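Side-chain contacts in phosphoribosylformylglycinamidine synthase 2 (Thermus thermophilus, PDB 3VIU), which belongs to the PurM-like AIR synthase-related family and holds adenosine-5'-diphosphate and a magnesium ion in the model: residues A[19-24]-A[357-362]; A[93-98]-A[134-139]; A[251-256]-A[314-319]; A[415-418]-A[423-426]; A[596-601]-A[681-686]. One frame throughout, in Å; residues are numbered along the deposited sequence.

The chain holds two six-stranded and two seven-stranded sheets, each pair sharing one strand order, as expected of a duplicated PurM-like architecture. Contact 2 joins two helices of the first AIR synthase-related N-terminal domain, and contact 3 lies at the edge of the first seven-stranded sheet; both occur in the span of chain between the two segments of contact 1, which ties the linker domain to helix 357-361. Contact 4, on an edge strand of the second six-stranded sheet, and contact 5, beside the second seven-stranded sheet, follow in series. Their centres are 26 to 54 Å apart and none touch, so the five sample separate parts of the protein.

Contact 1 (A[19-24]-A[357-362]); sequences VQRLGR and TEALAE
Arg-21 starts with CG anti to its own carbonyl carbon and then bends at chi2 (-78°), a combination that carries its guanidinium from helix 12-22 to the end of helix 357-361, where Ala-359 and Glu-362 receive it. The backbones come nearest at this same residue, with Arg-21 CA 6.2 Å from Ala-359 CA. Near the root of the side chain, Arg-21 CB lies 4.0 Å from Ala-359 CB, a loose approach made before the chain bends away. The guanidinium then presents its edge: Arg-21 NH1 is 3.2 Å from Ala-359 CA, which lies in the plane of the group. The polar link is made by the other terminal nitrogen. Arg-21 NH2 donates to Glu-362 O at 3.0 Å, with 148° at the hydrogen. The donor is nearly along the C=O axis, at a C=O...N angle of 160°, although the oxygen is tilted somewhat from the guanidinium plane. Glu-362 is the first residue to leave helical geometry, so the bond is made where the helix ends; a positive group here would probably sit well with the helix dipole. The carboxylate of Glu-358 adds only a distant charge, with Arg-21 NH1 5.0 Å from Glu-358 OE1, while Glu-17 makes a long, weak ion pair with Arg-21 NH2. On the same helix, Ala-359 O accepts from Trp-38 NE1. The arrangement is a helix-to-helix docking of the linker domain onto the short helix that follows strand 350-356, an outermost strand of the first seven-stranded sheet.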
# COMPACT_ATOMS: atom_id res chain seq x y z
N VAL A 19 -14.86 32.37 -8.70
CA VAL A 19 -15.88 33.41 -8.80
C VAL A 19 -16.71 33.20 -10.07
O VAL A 19 -17.88 33.60 -10.12
CB VAL A 19 -15.26 34.83 -8.82
CG1 VAL A 19 -14.29 34.99 -7.65
CG2 VAL A 19 -14.57 35.10 -10.14
N GLN A 20 -16.12 32.58 -11.08
CA GLN A 20 -16.84 32.33 -12.32
C GLN A 20 -17.63 31.03 -12.27
O GLN A 20 -18.43 30.75 -13.16
CB GLN A 20 -15.87 32.34 -13.51
CG GLN A 20 -14.64 31.47 -13.36
CD GLN A 20 -13.59 31.74 -14.44
OE1 GLN A 20 -13.07 32.85 -14.56
NE2 GLN A 20 -13.28 30.71 -15.24
N ARG A 21 -17.42 30.23 -11.23
CA ARG A 21 -18.16 28.98 -11.07
C ARG A 21 -19.35 29.26 -10.16
O ARG A 21 -20.35 28.55 -10.19
CB ARG A 21 -17.30 27.90 -10.41
CG ARG A 21 -16.04 27.50 -11.16
CD ARG A 21 -16.31 26.57 -12.34
NE ARG A 21 -15.16 25.70 -12.55
CZ ARG A 21 -14.80 24.72 -11.73
NH1 ARG A 21 -15.51 24.48 -10.64
NH2 ARG A 21 -13.70 24.01 -11.96
N LEU A 22 -19.24 30.31 -9.35
CA LEU A 22 -20.30 30.70 -8.43
C LEU A 22 -21.10 31.87 -8.97
O LEU A 22 -22.18 32.18 -8.46
CB LEU A 22 -19.72 31.11 -7.07
CG LEU A 22 -18.85 30.14 -6.26
CD1 LEU A 22 -18.50 30.80 -4.94
CD2 LEU A 22 -19.59 28.84 -6.02
N GLY A 23 -20.58 32.54 -10.00
CA GLY A 23 -21.27 33.68 -10.55
C GLY A 23 -21.29 34.80 -9.53
O GLY A 23 -22.09 35.74 -9.62
N ARG A 24 -20.42 34.69 -8.53
CA ARG A 24 -20.29 35.66 -7.45
C ARG A 24 -19.07 35.30 -6.61
O ARG A 24 -18.45 34.25 -6.82
CB ARG A 24 -21.53 35.64 -6.56
CG ARG A 24 -21.62 34.41 -5.66
CD ARG A 24 -22.77 34.49 -4.67
NE ARG A 24 -22.64 33.50 -3.61
CZ ARG A 24 -22.68 32.19 -3.79
NH1 ARG A 24 -22.86 31.70 -5.02
NH2 ARG A 24 -22.54 31.37 -2.76
N THR A 357 -22.04 21.75 -6.12
CA THR A 357 -21.28 20.53 -5.86
C THR A 357 -20.14 20.38 -6.86
O THR A 357 -19.00 20.14 -6.47
CB THR A 357 -22.19 19.29 -5.95
OG1 THR A 357 -22.79 19.21 -7.25
CG2 THR A 357 -23.29 19.36 -4.90
N GLU A 358 -20.44 20.52 -8.15
CA GLU A 358 -19.42 20.40 -9.19
C GLU A 358 -18.23 21.32 -8.94
O GLU A 358 -17.07 20.92 -9.11
CB GLU A 358 -19.99 20.72 -10.56
CG GLU A 358 -18.98 20.53 -11.68
CD GLU A 358 -19.40 21.17 -12.98
OE1 GLU A 358 -19.41 22.42 -13.05
OE2 GLU A 358 -19.71 20.43 -13.93
N ALA A 359 -18.52 22.55 -8.54
CA ALA A 359 -17.47 23.53 -8.28
C ALA A 359 -16.51 23.06 -7.20
O ALA A 359 -15.32 23.36 -7.23
CB ALA A 359 -18.10 24.86 -7.86
N LEU A 360 -17.04 22.29 -6.25
CA LEU A 360 -16.25 21.79 -5.14
C LEU A 360 -15.51 20.48 -5.40
O LEU A 360 -14.42 20.27 -4.88
CB LEU A 360 -17.16 21.65 -3.91
CG LEU A 360 -16.65 22.20 -2.59
CD1 LEU A 360 -15.97 23.56 -2.78
CD2 LEU A 360 -17.81 22.33 -1.64
N ALA A 361 -16.10 19.61 -6.22
CA ALA A 361 -15.50 18.31 -6.51
C ALA A 361 -14.65 18.23 -7.77
O ALA A 361 -13.81 17.33 -7.90
CB ALA A 361 -16.60 17.24 -6.57
N GLU A 362 -14.87 19.14 -8.71
CA GLU A 362 -14.11 19.12 -9.95
C GLU A 362 -13.21 20.33 -10.11
O GLU A 362 -13.51 21.26 -10.86
CB GLU A 362 -15.07 19.03 -11.14
CG GLU A 362 -15.84 17.72 -11.19
CD GLU A 362 -16.74 17.60 -12.42
OE1 GLU A 362 -16.22 17.72 -13.55
OE2 GLU A 362 -17.96 17.40 -12.25

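Contact 2 (A[93-98]-A[134-139]); sequences VEPFQG and SRYLLK
Pro-95 meets Tyr-136 and Leu-137 through successive atoms of its ring, which can be followed outward from CB. Pro-95 CB lies 3.8 Å from Leu-137 CD2 and 3.9 Å from Leu-137 O, so the base of the ring rests on both a methyl and the backbone of helix 132-152. The next atom, Pro-95 CG, is 3.6 Å from Tyr-136 CE2, approaching the aromatic ring obliquely. It is also 4.1 Å from Leu-137 CD2, which places it in the notch between the two side chains. Pro-95 CD, the last ring carbon, lies 4.0 Å from Tyr-136 CE2. Both partners cross the proline at about a right angle. Tyr-136 reaches it because its CG is anti to the backbone N (chi1 179°), whereas Leu-137 sends CG beside its own N. Pro-95 opens its helix right after the N-cap residue Glu-94; Gln-97 N donates to Glu-94 OE2 at 3.1 Å, coming from above the carboxylate plane. Behind Leu-137, Phe-126 of strand 116-126 continues the apolar layer. This is a helix start packed against a neighbouring helix beside the six-stranded sheet of a PurM-like N-terminal domain, where helix 132-152 spans the parallel beta-alpha-beta connection from strand 116-126 to strand 156-163.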
# COMPACT_ATOMS: atom_id res chain seq x y z
N VAL A 93 5.52 15.12 11.82
CA VAL A 93 5.42 16.04 12.96
C VAL A 93 5.22 15.31 14.28
O VAL A 93 5.63 15.79 15.33
CB VAL A 93 4.28 17.10 12.76
CG1 VAL A 93 4.37 17.72 11.37
CG2 VAL A 93 2.92 16.48 12.99
N GLU A 94 4.58 14.15 14.21
CA GLU A 94 4.32 13.34 15.40
C GLU A 94 4.06 11.93 14.88
O GLU A 94 2.94 11.60 14.51
CB GLU A 94 3.11 13.89 16.16
CG GLU A 94 3.10 13.56 17.65
CD GLU A 94 2.70 12.13 17.94
OE1 GLU A 94 1.70 11.93 18.67
OE2 GLU A 94 3.37 11.21 17.44
N PRO A 95 5.10 11.09 14.84
CA PRO A 95 5.05 9.71 14.36
C PRO A 95 4.01 8.79 14.97
O PRO A 95 3.43 7.96 14.27
CB PRO A 95 6.48 9.21 14.59
CG PRO A 95 6.92 10.00 15.77
CD PRO A 95 6.41 11.38 15.45
N PHE A 96 3.76 8.93 16.27
CA PHE A 96 2.79 8.06 16.91
C PHE A 96 1.37 8.32 16.43
O PHE A 96 0.69 7.40 15.98
CB PHE A 96 2.89 8.19 18.44
CG PHE A 96 2.13 7.12 19.18
CD1 PHE A 96 0.76 7.23 19.38
CD2 PHE A 96 2.80 6.01 19.70
CE1 PHE A 96 0.06 6.24 20.08
CE2 PHE A 96 2.11 5.02 20.40
CZ PHE A 96 0.74 5.13 20.60
N GLN A 97 0.90 9.56 16.52
CA GLN A 97 -0.45 9.86 16.09
C GLN A 97 -0.58 9.74 14.58
O GLN A 97 -1.59 9.27 14.07
CB GLN A 97 -0.86 11.26 16.54
CG GLN A 97 -2.24 11.69 16.04
CD GLN A 97 -2.17 12.93 15.16
OE1 GLN A 97 -1.45 12.95 14.16
NE2 GLN A 97 -2.93 13.96 15.53
N GLY A 98 0.45 10.19 13.86
CA GLY A 98 0.40 10.12 12.42
C GLY A 98 0.12 8.72 11.90
O GLY A 98 -0.78 8.52 11.09
N SER A 134 15.91 8.78 12.57
CA SER A 134 15.37 7.61 11.89
C SER A 134 14.86 6.60 12.90
O SER A 134 13.77 6.04 12.74
CB SER A 134 16.43 6.97 10.99
OG SER A 134 16.83 7.85 9.97
N ARG A 135 15.64 6.36 13.95
CA ARG A 135 15.23 5.41 14.98
C ARG A 135 13.98 5.92 15.68
O ARG A 135 13.05 5.17 15.94
CB ARG A 135 16.34 5.22 16.03
CG ARG A 135 17.52 4.39 15.56
CD ARG A 135 18.34 3.89 16.76
NE ARG A 135 18.89 4.98 17.57
CZ ARG A 135 20.01 5.65 17.29
NH1 ARG A 135 20.71 5.35 16.20
NH2 ARG A 135 20.43 6.62 18.09
N TYR A 136 13.96 7.22 15.98
CA TYR A 136 12.82 7.82 16.64
C TYR A 136 11.53 7.60 15.84
O TYR A 136 10.54 7.08 16.36
CB TYR A 136 13.05 9.32 16.84
CG TYR A 136 11.90 10.04 17.50
CD1 TYR A 136 11.70 9.98 18.87
CD2 TYR A 136 10.98 10.76 16.73
CE1 TYR A 136 10.63 10.62 19.48
CE2 TYR A 136 9.90 11.41 17.33
CZ TYR A 136 9.73 11.33 18.70
OH TYR A 136 8.65 11.95 19.29
N LEU A 137 11.53 8.00 14.57
CA LEU A 137 10.35 7.85 13.72
C LEU A 137 9.89 6.40 13.61
O LEU A 137 8.69 6.13 13.65
CB LEU A 137 10.64 8.44 12.33
CG LEU A 137 10.81 9.96 12.34
CD1 LEU A 137 11.39 10.47 11.02
CD2 LEU A 137 9.46 10.58 12.61
N LEU A 138 10.84 5.49 13.48
CA LEU A 138 10.53 4.07 13.36
C LEU A 138 9.83 3.61 14.64
O LEU A 138 8.83 2.90 14.59
CB LEU A 138 11.82 3.26 13.17
CG LEU A 138 11.80 1.91 12.44
CD1 LEU A 138 12.98 1.06 12.93
CD2 LEU A 138 10.50 1.18 12.68
N LYS A 139 10.37 4.00 15.79
CA LYS A 139 9.76 3.61 17.05
C LYS A 139 8.36 4.20 17.13
O LYS A 139 7.41 3.50 17.46
CB LYS A 139 10.61 4.09 18.23
CG LYS A 139 11.83 3.23 18.51
CD LYS A 139 12.83 3.96 19.40
CE LYS A 139 13.74 3.00 20.13
NZ LYS A 139 14.47 2.11 19.21

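Contact 3 (A[251-256]-A[314-319]); sequences LDLVEG and EGKEKA
Leu-253 directs its forked end at Lys-316 and Ala-319, and its two methyls divide the work. CD2 takes both partners, with Leu-253 CD2 3.6 Å from Ala-319 CB and also 3.6 Å from Lys-316 CD. Of the residues in the two segments, the second branch meets the alanine, Leu-253 CD1 lying 3.9 Å from Ala-319 CB; Val-323 of the same helix is a further neighbour of the leucine. The torsion behind this is chi1 of -56°, which sets CG anti to the carbonyl carbon and turns the fork to the helix, even though the CB bond itself does not aim there. Lys-316 runs extended through its aliphatic part and crosses the leucine at about a right angle. Its bend comes late, at chi4 (59°), so the contact is made by methylenes: Lys-316 CD and CE each lie 3.5 Å from Asp-252 O. The surroundings identify the site as the outer edge of the seven-stranded sheet in the first AIR synthase-related C-terminal domain. Outermost strand 254-259 pairs there with strand 307-312, Leu-253 shares a backbone bond with Lys-313, and helix 317-326 starts after Lys-316, its N-cap residue. Asp-252, which ends the preceding helix in a Schellman motif, spends its OD2 in a salt bridge with Lys-313; Lys-316 NZ stays 5.2 Å from Asp-252 OD2 and is not paired with it. The turn into the helix is braced from within: Gly-315 N donates to Glu-317 OE2 at 3.2 Å, on the syn side of the carboxylate and 22° from its plane. That same oxygen also forms a salt bridge with Arg-195.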
# COMPACT_ATOMS: atom_id res chain seq x y z
N LEU A 251 -27.17 -5.88 6.78
CA LEU A 251 -28.61 -5.98 6.91
C LEU A 251 -29.27 -5.24 5.76
O LEU A 251 -30.49 -5.14 5.70
CB LEU A 251 -29.10 -5.40 8.23
CG LEU A 251 -28.67 -6.18 9.47
CD1 LEU A 251 -29.35 -5.60 10.70
CD2 LEU A 251 -29.03 -7.65 9.30
N ASP A 252 -28.45 -4.71 4.86
CA ASP A 252 -28.95 -3.97 3.70
C ASP A 252 -29.88 -2.83 4.13
O ASP A 252 -30.99 -2.68 3.61
CB ASP A 252 -29.71 -4.93 2.77
CG ASP A 252 -30.14 -4.27 1.48
OD1 ASP A 252 -29.26 -3.93 0.66
OD2 ASP A 252 -31.37 -4.08 1.30
N LEU A 253 -29.40 -2.03 5.08
CA LEU A 253 -30.19 -0.91 5.58
C LEU A 253 -29.76 0.43 4.98
O LEU A 253 -30.43 1.45 5.16
CB LEU A 253 -30.06 -0.85 7.10
CG LEU A 253 -30.47 -2.13 7.82
CD1 LEU A 253 -30.18 -2.00 9.31
CD2 LEU A 253 -31.95 -2.39 7.58
N VAL A 254 -28.64 0.42 4.26
CA VAL A 254 -28.12 1.65 3.68
C VAL A 254 -27.90 1.60 2.18
O VAL A 254 -27.66 0.53 1.61
CB VAL A 254 -26.80 2.03 4.37
CG1 VAL A 254 -27.03 2.24 5.86
CG2 VAL A 254 -25.76 0.93 4.15
N GLU A 255 -27.97 2.76 1.54
CA GLU A 255 -27.76 2.86 0.11
C GLU A 255 -26.45 3.59 -0.16
O GLU A 255 -25.97 3.64 -1.29
CB GLU A 255 -28.92 3.61 -0.56
CG GLU A 255 -29.29 4.92 0.11
CD GLU A 255 -30.41 5.64 -0.60
OE1 GLU A 255 -31.48 5.03 -0.81
OE2 GLU A 255 -30.24 6.82 -0.96
N GLY A 256 -25.87 4.13 0.90
CA GLY A 256 -24.61 4.84 0.76
C GLY A 256 -23.94 5.06 2.11
O GLY A 256 -24.61 5.36 3.10
N GLU A 314 -34.95 3.92 2.06
CA GLU A 314 -36.30 4.37 2.36
C GLU A 314 -37.00 3.39 3.30
O GLU A 314 -37.07 2.19 3.02
CB GLU A 314 -37.12 4.51 1.08
CG GLU A 314 -38.59 4.80 1.31
CD GLU A 314 -39.22 5.53 0.14
OE1 GLU A 314 -39.29 4.94 -0.97
OE2 GLU A 314 -39.65 6.69 0.32
N GLY A 315 -37.50 3.91 4.42
CA GLY A 315 -38.21 3.07 5.37
C GLY A 315 -37.37 2.28 6.36
O GLY A 315 -37.91 1.55 7.19
N LYS A 316 -36.05 2.42 6.28
CA LYS A 316 -35.18 1.68 7.19
C LYS A 316 -34.45 2.58 8.18
O LYS A 316 -33.50 2.14 8.83
CB LYS A 316 -34.18 0.84 6.40
CG LYS A 316 -34.84 -0.30 5.62
CD LYS A 316 -33.83 -1.05 4.76
CE LYS A 316 -34.43 -2.34 4.21
NZ LYS A 316 -35.64 -2.07 3.38
N GLU A 317 -34.89 3.83 8.30
CA GLU A 317 -34.24 4.76 9.22
C GLU A 317 -34.20 4.15 10.62
O GLU A 317 -33.13 4.04 11.22
CB GLU A 317 -34.99 6.09 9.30
CG GLU A 317 -35.15 6.80 7.98
CD GLU A 317 -36.16 6.13 7.08
OE1 GLU A 317 -37.01 5.36 7.59
OE2 GLU A 317 -36.11 6.37 5.85
N LYS A 318 -35.36 3.76 11.12
CA LYS A 318 -35.42 3.18 12.45
C LYS A 318 -34.45 2.02 12.60
O LYS A 318 -33.67 1.97 13.55
CB LYS A 318 -36.85 2.70 12.76
CG LYS A 318 -37.59 3.63 13.70
CD LYS A 318 -36.85 3.76 15.04
CE LYS A 318 -36.82 2.43 15.80
NZ LYS A 318 -36.12 2.53 17.11
N ALA A 319 -34.48 1.10 11.63
CA ALA A 319 -33.60 -0.06 11.64
C ALA A 319 -32.14 0.37 11.83
O ALA A 319 -31.42 -0.21 12.65
CB ALA A 319 -33.75 -0.84 10.34

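Contact 4 (A[415-418]-A[423-426]); sequences DHQV and ALLP
Gln-417 and Leu-424 bury the most surface here, with Ala-423 third, and all three gather round a single carbonyl. Gln-417 O accepts from Leu-424 N at 2.9 Å with 162° at the hydrogen, a nearly straight bond whose donor stands 28° from the carbonyl plane. The same oxygen receives a CA-H...O contact, Ala-423 CA lying 3.3 Å away from Gln-417 O. It is therefore approached by two neighbouring groups of one strand, consistent with the register in which Val-418 faces Ala-423. The side chains add an apolar layer. Gln-417 CB lies 3.9 Å from Leu-424 CB, and further out Gln-417 CG comes to 3.7 Å from Leu-424 CD2, the pair crossing obliquely. Gln-417 bends at chi2 (76°), which leaves CB and CG as the atoms that meet the leucine. Leu-424, with CG anti to the backbone N, brings its CD2 branch to the glutamine and touches Leu-434 of strand 432-436 as well. Ala-423 approaches most closely through CA; its CB stands farther off, 4.1 Å from Gln-417 O and 4.4 Å from Val-418 CA. Val-418 and Ala-423 form the bridge, their CA atoms 4.4 Å apart, which agrees with a non-hydrogen-bonded antiparallel pair beside the Gln-417 to Leu-424 bond. Ala-423 is also joined by backbone hydrogen bonding to Trp-435 of strand 432-436. The arrangement is a lone antiparallel bridge, made as the chain doubles back, laid along strand 422-424, one of the two outermost strands of the second six-stranded PurM-like sheet.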
# COMPACT_ATOMS: atom_id res chain seq x y z
N ASP A 415 -0.77 -8.42 17.06
CA ASP A 415 -1.44 -9.70 17.31
C ASP A 415 -2.76 -9.78 16.53
O ASP A 415 -3.03 -8.93 15.68
CB ASP A 415 -1.69 -9.91 18.81
CG ASP A 415 -2.23 -8.66 19.51
OD1 ASP A 415 -3.34 -8.20 19.16
OD2 ASP A 415 -1.56 -8.15 20.43
N HIS A 416 -3.55 -10.80 16.82
CA HIS A 416 -4.84 -11.02 16.15
C HIS A 416 -4.71 -11.69 14.79
O HIS A 416 -5.52 -11.45 13.90
CB HIS A 416 -5.60 -9.70 15.97
CG HIS A 416 -6.06 -9.08 17.25
ND1 HIS A 416 -6.88 -9.75 18.14
CD2 HIS A 416 -5.83 -7.86 17.78
CE1 HIS A 416 -7.14 -8.95 19.17
NE2 HIS A 416 -6.51 -7.80 18.97
N GLN A 417 -3.69 -12.53 14.62
CA GLN A 417 -3.52 -13.22 13.35
C GLN A 417 -4.73 -14.13 13.08
O GLN A 417 -5.04 -14.44 11.93
CB GLN A 417 -2.24 -14.05 13.34
CG GLN A 417 -0.98 -13.22 13.40
CD GLN A 417 -0.70 -12.66 14.78
OE1 GLN A 417 0.14 -11.77 14.94
NE2 GLN A 417 -1.39 -13.18 15.79
N VAL A 418 -5.40 -14.54 14.16
CA VAL A 418 -6.57 -15.40 14.07
C VAL A 418 -7.85 -14.61 14.37
O VAL A 418 -8.05 -14.15 15.49
CB VAL A 418 -6.48 -16.57 15.06
CG1 VAL A 418 -7.76 -17.40 15.00
CG2 VAL A 418 -5.27 -17.43 14.73
N ALA A 423 -7.81 -16.11 8.93
CA ALA A 423 -6.65 -16.41 9.76
C ALA A 423 -5.39 -16.33 8.92
O ALA A 423 -5.36 -16.76 7.76
CB ALA A 423 -6.78 -17.79 10.37
N LEU A 424 -4.34 -15.76 9.50
CA LEU A 424 -3.07 -15.64 8.82
C LEU A 424 -2.32 -16.96 8.96
O LEU A 424 -2.19 -17.50 10.06
CB LEU A 424 -2.25 -14.50 9.44
CG LEU A 424 -0.78 -14.38 9.01
CD1 LEU A 424 -0.71 -14.03 7.53
CD2 LEU A 424 -0.08 -13.32 9.84
N LEU A 425 -1.85 -17.50 7.84
CA LEU A 425 -1.11 -18.76 7.88
C LEU A 425 0.30 -18.43 8.38
O LEU A 425 1.04 -17.68 7.75
CB LEU A 425 -1.09 -19.38 6.48
CG LEU A 425 -2.49 -19.51 5.86
CD1 LEU A 425 -2.38 -20.17 4.48
CD2 LEU A 425 -3.41 -20.33 6.76
N PRO A 426 0.69 -18.99 9.54
CA PRO A 426 2.00 -18.77 10.15
C PRO A 426 3.27 -19.17 9.38
O PRO A 426 4.36 -18.66 9.67
CB PRO A 426 1.88 -19.47 11.51
CG PRO A 426 0.89 -20.57 11.24
CD PRO A 426 -0.14 -19.88 10.38

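Contact 5 (A[596-601]-A[681-686]); sequences LGREKA and GLPYRV
Arg-598 and Ala-601, which meet Leu-682 and Pro-683, ride on a helix turn whose shortest backbone bond is Lys-600 N to Leu-596 O, at 3.0 Å. Ala-601 N continues the pattern by donating to Gly-597 O. This is helix 596-611 of the second AIR synthase-related C-terminal domain, packing on the residues that lead into strand 684-690 of its seven-stranded sheet; Gly-681 ends the previous helix in a Schellman motif. The contact itself is van der Waals packing, the arginine contributing its methylenes and one guanidinium face. Arg-598 sends CG anti to the backbone N and then folds at both chi2 (65°) and chi3 (70°), which curls the guanidinium back so that one of its faces lies on the proline. Pro-683 CD sits over the centre of that face, 3.5 Å from Arg-598 CZ, and Pro-683 CG approaches Arg-598 NH2 to 3.4 Å. Pro-683 shares a backbone bond with Gly-568, just beyond strand 563-567 of the same sheet. Before the fold, the methylene part of the arginine runs antiparallel to the leucine side chain, with Arg-598 CD 3.7 Å from Leu-682 CD2. Leu-682 is the buried member of the group, and its two branches part company at the helix. Ala-601 CB takes one, lying 3.9 Å from Leu-682 CD2, while the other methyl, Leu-682 CD1, comes to rest 3.8 Å from the backbone oxygen Ala-601 O.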
# COMPACT_ATOMS: atom_id res chain seq x y z
N LEU A 596 9.33 -7.80 -19.12
CA LEU A 596 7.98 -8.07 -18.68
C LEU A 596 7.42 -9.36 -19.25
O LEU A 596 6.61 -10.03 -18.61
CB LEU A 596 7.08 -6.88 -19.01
CG LEU A 596 7.40 -5.72 -18.05
CD1 LEU A 596 6.87 -4.42 -18.59
CD2 LEU A 596 6.81 -6.04 -16.67
N GLY A 597 7.88 -9.74 -20.44
CA GLY A 597 7.40 -10.97 -21.04
C GLY A 597 7.89 -12.16 -20.24
O GLY A 597 7.14 -13.11 -19.97
N ARG A 598 9.17 -12.12 -19.86
CA ARG A 598 9.74 -13.20 -19.08
C ARG A 598 9.05 -13.23 -17.71
O ARG A 598 8.65 -14.30 -17.23
CB ARG A 598 11.25 -12.99 -18.91
CG ARG A 598 11.91 -13.94 -17.92
CD ARG A 598 11.85 -15.38 -18.41
NE ARG A 598 12.71 -15.61 -19.57
CZ ARG A 598 14.04 -15.53 -19.55
NH1 ARG A 598 14.68 -15.23 -18.42
NH2 ARG A 598 14.73 -15.72 -20.66
N GLU A 599 8.90 -12.06 -17.10
CA GLU A 599 8.28 -11.93 -15.79
C GLU A 599 6.92 -12.62 -15.74
O GLU A 599 6.64 -13.40 -14.83
CB GLU A 599 8.11 -10.46 -15.41
CG GLU A 599 7.54 -10.25 -14.00
CD GLU A 599 8.46 -10.75 -12.89
OE1 GLU A 599 8.00 -11.50 -12.01
OE2 GLU A 599 9.66 -10.39 -12.90
N LYS A 600 6.08 -12.33 -16.73
CA LYS A 600 4.74 -12.93 -16.81
C LYS A 600 4.81 -14.45 -16.95
O LYS A 600 4.09 -15.18 -16.27
CB LYS A 600 3.97 -12.32 -17.99
CG LYS A 600 2.55 -12.87 -18.18
CD LYS A 600 1.79 -12.04 -19.21
CE LYS A 600 0.33 -12.46 -19.33
NZ LYS A 600 0.14 -13.77 -20.04
N ALA A 601 5.68 -14.92 -17.84
CA ALA A 601 5.82 -16.35 -18.06
C ALA A 601 6.32 -17.07 -16.80
O ALA A 601 5.89 -18.18 -16.50
CB ALA A 601 6.78 -16.60 -19.23
N GLY A 681 9.71 -22.52 -22.45
CA GLY A 681 10.91 -21.87 -22.96
C GLY A 681 11.63 -21.05 -21.90
O GLY A 681 12.24 -20.02 -22.20
N LEU A 682 11.55 -21.49 -20.65
CA LEU A 682 12.17 -20.77 -19.54
C LEU A 682 13.53 -21.31 -19.12
O LEU A 682 13.70 -22.51 -18.91
CB LEU A 682 11.23 -20.77 -18.33
CG LEU A 682 9.89 -20.04 -18.44
CD1 LEU A 682 9.17 -20.06 -17.09
CD2 LEU A 682 10.13 -18.61 -18.89
N PRO A 683 14.53 -20.42 -19.00
CA PRO A 683 15.86 -20.87 -18.58
C PRO A 683 15.70 -21.34 -17.14
O PRO A 683 14.91 -20.76 -16.39
CB PRO A 683 16.70 -19.61 -18.67
CG PRO A 683 15.98 -18.76 -19.68
CD PRO A 683 14.54 -18.98 -19.30
N TYR A 684 16.41 -22.40 -16.77
CA TYR A 684 16.31 -22.91 -15.41
C TYR A 684 17.55 -23.73 -15.09
O TYR A 684 18.36 -24.03 -15.97
CB TYR A 684 15.06 -23.79 -15.25
CG TYR A 684 15.19 -25.19 -15.83
CD1 TYR A 684 15.80 -26.21 -15.10
CD2 TYR A 684 14.71 -25.48 -17.10
CE1 TYR A 684 15.94 -27.50 -15.64
CE2 TYR A 684 14.84 -26.76 -17.65
CZ TYR A 684 15.46 -27.76 -16.91
OH TYR A 684 15.60 -29.02 -17.44
N ARG A 685 17.70 -24.07 -13.81
CA ARG A 685 18.84 -24.86 -13.36
C ARG A 685 18.53 -25.65 -12.10
O ARG A 685 17.76 -25.21 -11.24
CB ARG A 685 20.05 -23.97 -13.08
CG ARG A 685 20.88 -23.59 -14.30
CD ARG A 685 22.37 -23.59 -13.96
NE ARG A 685 22.87 -24.95 -13.72
CZ ARG A 685 23.66 -25.29 -12.70
NH1 ARG A 685 24.05 -24.38 -11.81
NH2 ARG A 685 24.06 -26.55 -12.58
N VAL A 686 19.14 -26.82 -12.00
CA VAL A 686 18.99 -27.68 -10.84
C VAL A 686 20.23 -27.42 -9.99
O VAL A 686 21.28 -28.02 -10.21
CB VAL A 686 18.95 -29.17 -11.24
CG1 VAL A 686 18.75 -30.03 -10.00
CG2 VAL A 686 17.83 -29.41 -12.25